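Local atomic coordinates of transcriptional regulator ComR (Streptococcus vestibularis F0396, PDB entry 6HU8), a protein that probably binds DNA as a competence regulator of the RNPP family, pairing a helix-turn-helix domain with a TPR domain associated with signalling-peptide binding. Residues A[23-28]-A[35-40]; A[30-35]-A[53-58]; A[47-52]-A[61-66]; A[80-85]-A[120-125]. All coordinates share one frame; numbering follows the deposited sequence.

Interaction 1 of 4, residues A[23-28]-A[35-40]; sequences EVLCLD and RQLIRI
Leu37 is the residue of helix 34-41 that meets Leu25 and Cys26 of helix 22-26. Before it, Arg35 points away from that helix and forms salt bridges with Glu146 and Asp147. Gln36 OE1 accepts the backbone N-H of Thr33, completing a capping box. Leu37 follows, its CG anti to the backbone N (chi1 178°), which puts CD2 against Cys26 and Leu25. Its CD2 lies 4.0 Å from Cys26 SG, and its CB is just as near, 4.0 Å from that same sulfur, so the thiol rests along the base and one branch of the leucine. The CD2 methyl also faces Leu25 CD2 at 4.3 Å, a looser apolar touch. Ile11 and Arg15 of helix 3-17 close over Leu37 and bury it. Farther on, Arg39 folds back over its own helix: Arg35 O sits 3.6 Å above the centre of the guanidinium plane, while NE reaches Glu117 in a salt bridge. Ile40 packs on Ile11 as well. Helices 22-26 and 34-41, joined by a turn and held by these apolar side chains, form the helix-turn-helix of Cro/C1-type regulators, here with arginines of the second helix tied to acidic residues of the TPR part.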
# COMPACT_ATOMS: atom_id res chain seq x y z
N GLU A 23 4.42 -7.92 -26.85
CA GLU A 23 5.40 -6.89 -26.50
C GLU A 23 5.05 -5.57 -27.20
O GLU A 23 5.21 -4.50 -26.62
CB GLU A 23 6.84 -7.31 -26.85
CG GLU A 23 7.48 -8.28 -25.85
CD GLU A 23 6.92 -9.69 -25.92
OE1 GLU A 23 6.31 -10.03 -26.97
OE2 GLU A 23 7.08 -10.47 -24.94
N VAL A 24 4.59 -5.65 -28.45
CA VAL A 24 4.19 -4.44 -29.18
C VAL A 24 3.00 -3.77 -28.50
O VAL A 24 3.00 -2.56 -28.27
CB VAL A 24 3.84 -4.75 -30.65
CG1 VAL A 24 3.13 -3.55 -31.31
CG2 VAL A 24 5.12 -5.11 -31.44
N LEU A 25 1.98 -4.55 -28.16
CA LEU A 25 0.81 -3.97 -27.49
C LEU A 25 1.25 -3.28 -26.18
O LEU A 25 0.85 -2.14 -25.89
CB LEU A 25 -0.26 -5.04 -27.23
CG LEU A 25 -1.65 -4.48 -26.88
CD1 LEU A 25 -2.75 -5.43 -27.36
CD2 LEU A 25 -1.80 -4.22 -25.40
N CYS A 26 2.11 -3.94 -25.40
CA CYS A 26 2.42 -3.44 -24.07
C CYS A 26 3.42 -2.29 -24.04
O CYS A 26 3.59 -1.65 -22.99
CB CYS A 26 2.93 -4.58 -23.19
SG CYS A 26 1.64 -5.81 -22.81
N LEU A 27 4.05 -2.00 -25.17
CA LEU A 27 5.05 -0.92 -25.27
C LEU A 27 6.04 -0.98 -24.12
O LEU A 27 6.66 -2.03 -23.92
CB LEU A 27 4.36 0.46 -25.32
CG LEU A 27 3.45 0.61 -26.56
CD1 LEU A 27 2.65 1.92 -26.52
CD2 LEU A 27 4.22 0.50 -27.86
N ASP A 28 6.20 0.10 -23.36
CA ASP A 28 7.23 0.14 -22.32
C ASP A 28 6.80 -0.50 -21.01
O ASP A 28 7.52 -0.42 -20.03
CB ASP A 28 7.68 1.58 -22.04
CG ASP A 28 6.54 2.47 -21.49
OD1 ASP A 28 5.43 1.97 -21.18
OD2 ASP A 28 6.77 3.69 -21.38
N ARG A 35 3.06 -9.99 -18.81
CA ARG A 35 2.49 -11.07 -18.01
C ARG A 35 1.07 -10.71 -17.55
O ARG A 35 0.21 -11.59 -17.44
CB ARG A 35 3.37 -11.38 -16.80
CG ARG A 35 4.68 -12.07 -17.17
CD ARG A 35 5.48 -12.44 -15.92
NE ARG A 35 6.00 -11.25 -15.25
CZ ARG A 35 6.73 -11.27 -14.14
NH1 ARG A 35 7.05 -12.42 -13.55
NH2 ARG A 35 7.15 -10.12 -13.62
N GLN A 36 0.83 -9.42 -17.31
CA GLN A 36 -0.52 -8.92 -17.04
C GLN A 36 -1.45 -9.22 -18.22
O GLN A 36 -2.55 -9.72 -18.05
CB GLN A 36 -0.49 -7.41 -16.76
CG GLN A 36 -0.04 -7.04 -15.34
CD GLN A 36 0.29 -5.59 -15.21
OE1 GLN A 36 0.16 -4.83 -16.18
NE2 GLN A 36 0.73 -5.17 -14.03
N LEU A 37 -0.99 -8.91 -19.44
CA LEU A 37 -1.77 -9.22 -20.65
C LEU A 37 -2.02 -10.72 -20.79
O LEU A 37 -3.15 -11.14 -21.03
CB LEU A 37 -1.08 -8.67 -21.91
CG LEU A 37 -1.79 -8.97 -23.25
CD1 LEU A 37 -3.24 -8.46 -23.25
CD2 LEU A 37 -1.03 -8.35 -24.41
N ILE A 38 -0.98 -11.54 -20.66
CA ILE A 38 -1.18 -12.99 -20.73
C ILE A 38 -2.25 -13.55 -19.76
O ILE A 38 -3.03 -14.42 -20.14
CB ILE A 38 0.15 -13.73 -20.49
CG1 ILE A 38 1.06 -13.51 -21.70
CG2 ILE A 38 -0.06 -15.22 -20.35
CD1 ILE A 38 2.50 -13.98 -21.48
N ARG A 39 -2.28 -13.08 -18.51
CA ARG A 39 -3.24 -13.56 -17.54
C ARG A 39 -4.66 -13.16 -17.96
O ARG A 39 -5.63 -13.91 -17.74
CB ARG A 39 -2.93 -13.02 -16.13
CG ARG A 39 -1.74 -13.73 -15.46
CD ARG A 39 -1.57 -13.35 -14.00
NE ARG A 39 -1.23 -11.94 -13.81
CZ ARG A 39 0.01 -11.47 -13.76
NH1 ARG A 39 1.04 -12.31 -13.92
NH2 ARG A 39 0.23 -10.18 -13.59
N ILE A 40 -4.79 -11.99 -18.57
CA ILE A 40 -6.09 -11.54 -19.08
C ILE A 40 -6.53 -12.43 -20.24
O ILE A 40 -7.63 -12.98 -20.23
CB ILE A 40 -6.05 -10.05 -19.52
CG1 ILE A 40 -5.89 -9.13 -18.30
CG2 ILE A 40 -7.30 -9.68 -20.36
CD1 ILE A 40 -5.61 -7.68 -18.67

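Interaction 2 of 4, residues A[30-35]-A[53-58]; sequences AELTVR and SYIAKR
Glu31 and Leu32 meet the ring of Tyr54 from two directions. Glu31 CB lies over one face, 4.0 Å from the ring centroid and 24° off its normal, a CH-pi contact. The rest of the glutamate runs on past the ring, its carboxylate plane turned 59° from the ring plane, and OE1 comes within 3.2 Å of Tyr54 CD1. Leu32 comes in obliquely, its CB 3.7 Å from Tyr54 CD2. With chi1 at -174°, the side chain of Leu32 swings away from its own N, and CD2 lies 3.5 Å from Ile55 CG1. On the opposite face of the tyrosine, Arg58 CG of the same helix sits 3.4 Å above the ring plane, so the ring is held between an aliphatic carbon of the loop and one of its own helix. This is where the turn of the Cro/C1-type helix-turn-helix, between helices 22-26 and 34-41, leans on helix 49-59. Farther out, Tyr54 OH donates to Leu25 O, which also receives Arg58 NE, while Arg58 NH2 bonds Val24 O; these side chains thus satisfy carbonyls near the end of helix 22-26 and probably hold the ring's orientation. The turn itself is anchored by Lys51 NZ, bonded to Glu31 O. Beyond Leu32, Thr33 is the N-cap of helix 34-41, its OG1 hydroxyl also hydrogen-bonded to Asp147.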
# COMPACT_ATOMS: atom_id res chain seq x y z
N ALA A 30 4.60 0.43 -18.85
CA ALA A 30 4.18 1.31 -17.76
C ALA A 30 2.69 1.17 -17.44
O ALA A 30 2.29 1.44 -16.31
CB ALA A 30 4.50 2.77 -18.08
N GLU A 31 1.88 0.76 -18.42
CA GLU A 31 0.43 0.70 -18.20
C GLU A 31 -0.08 -0.73 -18.21
O GLU A 31 -1.06 -1.06 -17.53
CB GLU A 31 -0.30 1.54 -19.25
CG GLU A 31 -0.04 3.03 -19.02
CD GLU A 31 -0.69 3.94 -20.04
OE1 GLU A 31 -0.17 4.02 -21.18
OE2 GLU A 31 -1.71 4.58 -19.71
N LEU A 32 0.60 -1.57 -18.98
CA LEU A 32 0.27 -2.99 -19.07
C LEU A 32 1.55 -3.78 -19.33
O LEU A 32 2.32 -3.43 -20.23
CB LEU A 32 -0.73 -3.25 -20.19
CG LEU A 32 -1.24 -4.68 -20.25
CD1 LEU A 32 -2.18 -4.91 -19.08
CD2 LEU A 32 -1.95 -4.92 -21.57
N THR A 33 1.79 -4.83 -18.56
CA THR A 33 2.97 -5.65 -18.80
C THR A 33 2.58 -6.89 -19.59
O THR A 33 1.40 -7.25 -19.67
CB THR A 33 3.67 -6.08 -17.50
OG1 THR A 33 2.83 -7.01 -16.79
CG2 THR A 33 3.96 -4.86 -16.61
N VAL A 34 3.57 -7.56 -20.15
CA VAL A 34 3.30 -8.75 -20.91
C VAL A 34 2.61 -9.81 -20.05
O VAL A 34 1.66 -10.45 -20.50
CB VAL A 34 4.62 -9.30 -21.54
CG1 VAL A 34 4.43 -10.71 -22.03
CG2 VAL A 34 5.05 -8.36 -22.68
N ARG A 35 3.06 -9.99 -18.81
CA ARG A 35 2.49 -11.07 -18.01
C ARG A 35 1.07 -10.71 -17.55
O ARG A 35 0.21 -11.59 -17.44
CB ARG A 35 3.37 -11.38 -16.80
CG ARG A 35 4.68 -12.07 -17.17
CD ARG A 35 5.48 -12.44 -15.92
NE ARG A 35 6.00 -11.25 -15.25
CZ ARG A 35 6.73 -11.27 -14.14
NH1 ARG A 35 7.05 -12.42 -13.55
NH2 ARG A 35 7.15 -10.12 -13.62
N SER A 53 -8.80 0.23 -20.67
CA SER A 53 -8.73 1.51 -21.39
C SER A 53 -7.45 1.60 -22.24
O SER A 53 -7.47 2.09 -23.37
CB SER A 53 -8.80 2.67 -20.39
OG SER A 53 -8.68 3.91 -21.06
N TYR A 54 -6.34 1.13 -21.69
CA TYR A 54 -5.07 1.15 -22.41
C TYR A 54 -5.12 0.19 -23.60
O TYR A 54 -4.74 0.54 -24.72
CB TYR A 54 -3.91 0.80 -21.46
CG TYR A 54 -2.59 0.57 -22.19
CD1 TYR A 54 -1.79 1.64 -22.57
CD2 TYR A 54 -2.17 -0.72 -22.51
CE1 TYR A 54 -0.59 1.44 -23.25
CE2 TYR A 54 -0.94 -0.94 -23.21
CZ TYR A 54 -0.19 0.15 -23.57
OH TYR A 54 0.98 -0.01 -24.23
N ILE A 55 -5.60 -1.03 -23.34
CA ILE A 55 -5.65 -2.08 -24.34
C ILE A 55 -6.52 -1.64 -25.51
O ILE A 55 -6.16 -1.84 -26.68
CB ILE A 55 -6.20 -3.41 -23.75
CG1 ILE A 55 -5.15 -4.04 -22.81
CG2 ILE A 55 -6.59 -4.39 -24.85
CD1 ILE A 55 -5.65 -5.24 -22.02
N ALA A 56 -7.66 -1.01 -25.19
CA ALA A 56 -8.55 -0.55 -26.24
C ALA A 56 -7.90 0.56 -27.05
O ALA A 56 -8.03 0.60 -28.27
CB ALA A 56 -9.89 -0.09 -25.65
N LYS A 57 -7.18 1.47 -26.39
CA LYS A 57 -6.46 2.50 -27.13
C LYS A 57 -5.43 1.89 -28.09
O LYS A 57 -5.30 2.33 -29.22
CB LYS A 57 -5.79 3.49 -26.17
CG LYS A 57 -5.25 4.72 -26.87
CD LYS A 57 -4.37 5.56 -25.98
CE LYS A 57 -3.83 6.78 -26.71
NZ LYS A 57 -3.52 7.91 -25.78
N ARG A 58 -4.70 0.87 -27.64
CA ARG A 58 -3.64 0.27 -28.46
C ARG A 58 -4.23 -0.45 -29.67
O ARG A 58 -3.60 -0.53 -30.73
CB ARG A 58 -2.80 -0.70 -27.63
CG ARG A 58 -2.00 -0.06 -26.50
CD ARG A 58 -0.79 0.76 -26.98
NE ARG A 58 0.15 -0.05 -27.76
CZ ARG A 58 0.57 0.25 -28.99
NH1 ARG A 58 0.15 1.36 -29.57
NH2 ARG A 58 1.42 -0.55 -29.63

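Interaction 3 of 4, residues A[47-52]-A[61-66]; sequences PSLDKL and KSMADL
The last two helices of the Cro/C1-type DNA-binding domain, 49-59 and 63-67, follow each other through a short turn and pack here through Leu49, Leu52, Met63 and Leu66. Met63 and Leu52 carry the larger shares of the contact. The Met63 chain is straight at chi2 and bends at chi3 (-84°), laying the thioether across the neighbouring helix: SD approaches Leu49 CD1 to 3.5 Å, the two side chains crossing at about a right angle. Closer to its own backbone, Met63 CG lies 3.9 Å from Leu52 CG and 3.8 Å from Leu52 O, so the methylene rests against both the side chain and the carbonyl of that leucine. Leu66, one turn later, uses CD1 against Leu52 CD1 at 3.9 Å, the two side chains running past each other in opposite directions. Leu52 is thereby covered by both residues, and Ile11 of helix 3-17 packs on it as well. Ser48, the N-cap of helix 49-59, accepts a weak bond from Lys51 N. At the N-cap of helix 63-67, Ser62 N donates to Asp65 OD2 over 3.1 Å, from above the carboxylate plane. Ser53 and Ala56 complete the seat of Met63. Such a short closing helix, pinned by apolar side chains to the helix before it, belongs to the compact five-helix fold of XRE-type helix-turn-helix domains.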
# COMPACT_ATOMS: atom_id res chain seq x y z
N PRO A 47 -9.57 -7.57 -16.60
CA PRO A 47 -8.92 -6.26 -16.71
C PRO A 47 -9.62 -5.19 -15.87
O PRO A 47 -10.87 -5.15 -15.81
CB PRO A 47 -9.04 -5.92 -18.19
CG PRO A 47 -10.18 -6.72 -18.68
CD PRO A 47 -10.29 -7.95 -17.83
N SER A 48 -8.82 -4.35 -15.22
CA SER A 48 -9.33 -3.16 -14.56
C SER A 48 -9.68 -2.17 -15.65
O SER A 48 -9.32 -2.37 -16.83
CB SER A 48 -8.29 -2.57 -13.59
OG SER A 48 -7.10 -2.17 -14.26
N LEU A 49 -10.37 -1.11 -15.27
CA LEU A 49 -10.75 -0.08 -16.22
C LEU A 49 -9.52 0.58 -16.83
O LEU A 49 -9.49 0.85 -18.03
CB LEU A 49 -11.63 0.97 -15.55
CG LEU A 49 -12.11 2.12 -16.44
CD1 LEU A 49 -12.72 1.57 -17.71
CD2 LEU A 49 -13.12 3.00 -15.70
N ASP A 50 -8.52 0.85 -15.99
CA ASP A 50 -7.28 1.45 -16.47
C ASP A 50 -6.60 0.57 -17.50
O ASP A 50 -6.19 1.05 -18.55
CB ASP A 50 -6.30 1.71 -15.32
CG ASP A 50 -6.78 2.79 -14.37
OD1 ASP A 50 -7.54 3.69 -14.81
OD2 ASP A 50 -6.39 2.74 -13.18
N LYS A 51 -6.46 -0.71 -17.20
CA LYS A 51 -5.78 -1.59 -18.14
C LYS A 51 -6.64 -1.86 -19.40
O LYS A 51 -6.11 -1.90 -20.52
CB LYS A 51 -5.36 -2.88 -17.43
CG LYS A 51 -4.41 -2.57 -16.26
CD LYS A 51 -3.41 -3.67 -15.95
CE LYS A 51 -2.55 -3.30 -14.73
NZ LYS A 51 -1.85 -1.98 -14.85
N LEU A 52 -7.95 -2.01 -19.25
CA LEU A 52 -8.79 -2.20 -20.44
C LEU A 52 -8.78 -0.93 -21.31
O LEU A 52 -8.76 -1.02 -22.54
CB LEU A 52 -10.22 -2.56 -20.05
CG LEU A 52 -11.09 -2.99 -21.24
CD1 LEU A 52 -10.57 -4.24 -21.93
CD2 LEU A 52 -12.55 -3.21 -20.82
N LYS A 61 -9.84 0.50 -30.64
CA LYS A 61 -11.23 0.14 -30.37
C LYS A 61 -11.80 0.96 -29.23
O LYS A 61 -11.06 1.62 -28.48
CB LYS A 61 -11.32 -1.35 -30.02
CG LYS A 61 -10.83 -2.26 -31.13
CD LYS A 61 -11.78 -2.17 -32.32
CE LYS A 61 -11.50 -3.23 -33.35
NZ LYS A 61 -12.49 -3.11 -34.45
N SER A 62 -13.12 0.94 -29.06
CA SER A 62 -13.67 1.48 -27.82
C SER A 62 -13.81 0.32 -26.85
O SER A 62 -13.88 -0.84 -27.27
CB SER A 62 -15.02 2.18 -28.04
OG SER A 62 -16.09 1.26 -27.89
N MET A 63 -13.86 0.61 -25.56
CA MET A 63 -13.89 -0.45 -24.56
C MET A 63 -15.13 -1.28 -24.68
O MET A 63 -15.08 -2.48 -24.49
CB MET A 63 -13.76 0.13 -23.16
CG MET A 63 -12.31 0.36 -22.76
SD MET A 63 -12.22 1.04 -21.10
CE MET A 63 -12.45 2.81 -21.42
N ALA A 64 -16.26 -0.62 -24.97
CA ALA A 64 -17.50 -1.32 -25.26
C ALA A 64 -17.30 -2.40 -26.35
O ALA A 64 -17.87 -3.49 -26.26
CB ALA A 64 -18.56 -0.33 -25.67
N ASP A 65 -16.48 -2.11 -27.36
CA ASP A 65 -16.19 -3.08 -28.43
C ASP A 65 -15.61 -4.37 -27.86
O ASP A 65 -16.03 -5.46 -28.21
CB ASP A 65 -15.20 -2.53 -29.47
CG ASP A 65 -15.73 -1.32 -30.23
OD1 ASP A 65 -16.94 -1.03 -30.11
OD2 ASP A 65 -14.92 -0.67 -30.95
N LEU A 66 -14.61 -4.22 -27.00
CA LEU A 66 -13.89 -5.38 -26.48
C LEU A 66 -14.75 -6.17 -25.52
O LEU A 66 -14.51 -7.35 -25.27
CB LEU A 66 -12.60 -4.94 -25.78
CG LEU A 66 -11.47 -4.44 -26.67
CD1 LEU A 66 -10.30 -4.04 -25.80
CD2 LEU A 66 -11.07 -5.49 -27.70

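Interaction 4 of 4, residues A[80-85]-A[120-125]; sequences EMKNRL and LLTLDI
Flat groups stay aside where Lys82 and Leu85 meet Thr122 and Leu123: the guanidinium of Arg84 lies on another side of its helix, with Glu80 O over one face, 3.8 Å above the plane and toward the rim. Arg84 NH1 also forms a salt bridge with Glu80 OE1 at 3.3 Å, one turn back along the same helix. The contact itself is made by aliphatic atoms at two points. Lys82 has all four side-chain torsions near 180° (chi1 -179°), which brings CE to 4.1 Å from Thr122 CG2, the two side chains crossing at about a right angle. Its buried ammonium continues past the threonine to Asn161 OD1 and to a salt bridge with Glu119, so the charge is probably offset by these partners. Thr122 turns its methyl to the lysine, while OG1, beside its own backbone N (chi1 -81°), makes weak hydrogen bonds with Glu118 O and Asn161 OD1. One turn after Lys82, Leu85 CD2 touches Leu123 CD2 at 4.0 Å. The Leu123 bond to CB does not aim at the other helix, and it is the end of the side chain that reaches across. Both helices lie within the all-helical TPR-type region. Leu85 also packs on Lys100 and Ile104 of helix 94-111, the helix between them in sequence, while Leu121 leans on helix 139-152 and Thr122 on Leu164 of helix 160-173.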
# COMPACT_ATOMS: atom_id res chain seq x y z
N GLU A 80 -17.44 0.56 -0.72
CA GLU A 80 -17.80 0.95 0.64
C GLU A 80 -17.11 0.06 1.66
O GLU A 80 -16.59 0.54 2.67
CB GLU A 80 -19.32 0.91 0.85
CG GLU A 80 -20.09 1.92 0.02
CD GLU A 80 -21.59 1.63 -0.01
OE1 GLU A 80 -22.09 0.98 0.94
OE2 GLU A 80 -22.25 2.03 -0.99
N MET A 81 -17.11 -1.24 1.39
CA MET A 81 -16.48 -2.20 2.30
C MET A 81 -14.96 -2.10 2.27
O MET A 81 -14.30 -2.25 3.30
CB MET A 81 -16.92 -3.62 1.97
CG MET A 81 -18.41 -3.85 2.18
SD MET A 81 -18.92 -5.51 1.72
CE MET A 81 -18.05 -6.49 2.93
N LYS A 82 -14.40 -1.85 1.08
CA LYS A 82 -12.96 -1.60 0.97
C LYS A 82 -12.59 -0.35 1.76
O LYS A 82 -11.61 -0.33 2.51
CB LYS A 82 -12.53 -1.45 -0.49
CG LYS A 82 -11.02 -1.20 -0.69
CD LYS A 82 -10.68 -0.95 -2.18
CE LYS A 82 -9.19 -0.66 -2.41
NZ LYS A 82 -8.89 -0.28 -3.84
N ASN A 83 -13.40 0.70 1.60
CA ASN A 83 -13.16 1.93 2.34
C ASN A 83 -13.19 1.69 3.85
O ASN A 83 -12.29 2.12 4.56
CB ASN A 83 -14.18 3.01 1.94
CG ASN A 83 -13.85 4.38 2.53
OD1 ASN A 83 -12.83 4.98 2.20
ND2 ASN A 83 -14.74 4.89 3.37
N ARG A 84 -14.23 1.01 4.34
CA ARG A 84 -14.32 0.70 5.77
C ARG A 84 -13.12 -0.12 6.25
O ARG A 84 -12.55 0.17 7.31
CB ARG A 84 -15.62 -0.04 6.09
CG ARG A 84 -16.86 0.86 6.11
CD ARG A 84 -18.13 0.05 6.37
NE ARG A 84 -19.23 0.51 5.53
CZ ARG A 84 -19.90 -0.28 4.70
NH1 ARG A 84 -20.89 0.21 3.95
NH2 ARG A 84 -19.59 -1.56 4.61
N LEU A 85 -12.76 -1.13 5.47
CA LEU A 85 -11.61 -2.00 5.75
C LEU A 85 -10.29 -1.25 5.92
O LEU A 85 -9.56 -1.45 6.89
CB LEU A 85 -11.47 -3.05 4.62
CG LEU A 85 -10.10 -3.73 4.47
CD1 LEU A 85 -9.76 -4.52 5.71
CD2 LEU A 85 -10.01 -4.63 3.22
N LEU A 120 -7.61 -7.35 -6.24
CA LEU A 120 -7.37 -8.63 -5.60
C LEU A 120 -6.03 -8.63 -4.90
O LEU A 120 -5.92 -9.18 -3.81
CB LEU A 120 -7.41 -9.77 -6.63
CG LEU A 120 -8.81 -10.14 -7.11
CD1 LEU A 120 -8.76 -11.10 -8.30
CD2 LEU A 120 -9.58 -10.76 -5.95
N LEU A 121 -5.02 -8.02 -5.53
CA LEU A 121 -3.70 -7.91 -4.88
C LEU A 121 -3.77 -7.06 -3.61
O LEU A 121 -3.11 -7.36 -2.61
CB LEU A 121 -2.66 -7.30 -5.83
CG LEU A 121 -1.29 -7.07 -5.15
CD1 LEU A 121 -0.61 -8.40 -4.87
CD2 LEU A 121 -0.39 -6.16 -5.98
N THR A 122 -4.56 -6.00 -3.66
CA THR A 122 -4.74 -5.16 -2.48
C THR A 122 -5.21 -5.99 -1.29
O THR A 122 -4.73 -5.81 -0.16
CB THR A 122 -5.74 -4.00 -2.74
OG1 THR A 122 -5.05 -2.94 -3.42
CG2 THR A 122 -6.29 -3.46 -1.44
N LEU A 123 -6.13 -6.92 -1.55
CA LEU A 123 -6.64 -7.77 -0.49
C LEU A 123 -5.55 -8.72 0.02
O LEU A 123 -5.38 -8.89 1.22
CB LEU A 123 -7.86 -8.56 -0.97
CG LEU A 123 -9.07 -7.68 -1.32
CD1 LEU A 123 -10.26 -8.51 -1.80
CD2 LEU A 123 -9.45 -6.79 -0.15
N ASP A 124 -4.80 -9.32 -0.91
CA ASP A 124 -3.70 -10.19 -0.55
C ASP A 124 -2.64 -9.46 0.30
O ASP A 124 -2.12 -10.03 1.27
CB ASP A 124 -3.04 -10.77 -1.80
CG ASP A 124 -3.83 -11.93 -2.40
OD1 ASP A 124 -4.51 -12.66 -1.64
OD2 ASP A 124 -3.74 -12.12 -3.62
N ILE A 125 -2.30 -8.23 -0.08
CA ILE A 125 -1.28 -7.45 0.62
C ILE A 125 -1.68 -7.16 2.07
O ILE A 125 -0.91 -7.42 2.99
CB ILE A 125 -0.99 -6.10 -0.07
CG1 ILE A 125 -0.22 -6.31 -1.37
CG2 ILE A 125 -0.21 -5.16 0.86
CD1 ILE A 125 -0.04 -5.02 -2.17

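In the fold
Interactions 1, 2 and 3 form one cluster in the DNA-binding part. Interactions 1 and 2 have centres 6 Å apart, share Arg35 and alternate along the chain; the centre of interaction 3 is 9 Å from that of interaction 2, and both use helix 49-59. Helix 49-59 therefore links the turn between helices 22-26 and 34-41 to helix 63-67. Interaction 4 comes last in the sequence, in the TPR region, with its centre 23 to 25 Å from the other three and no direct touch. Helix 34-41 lies next to the TPR region, consistent with a recognition helix held against it in this peptide-free form.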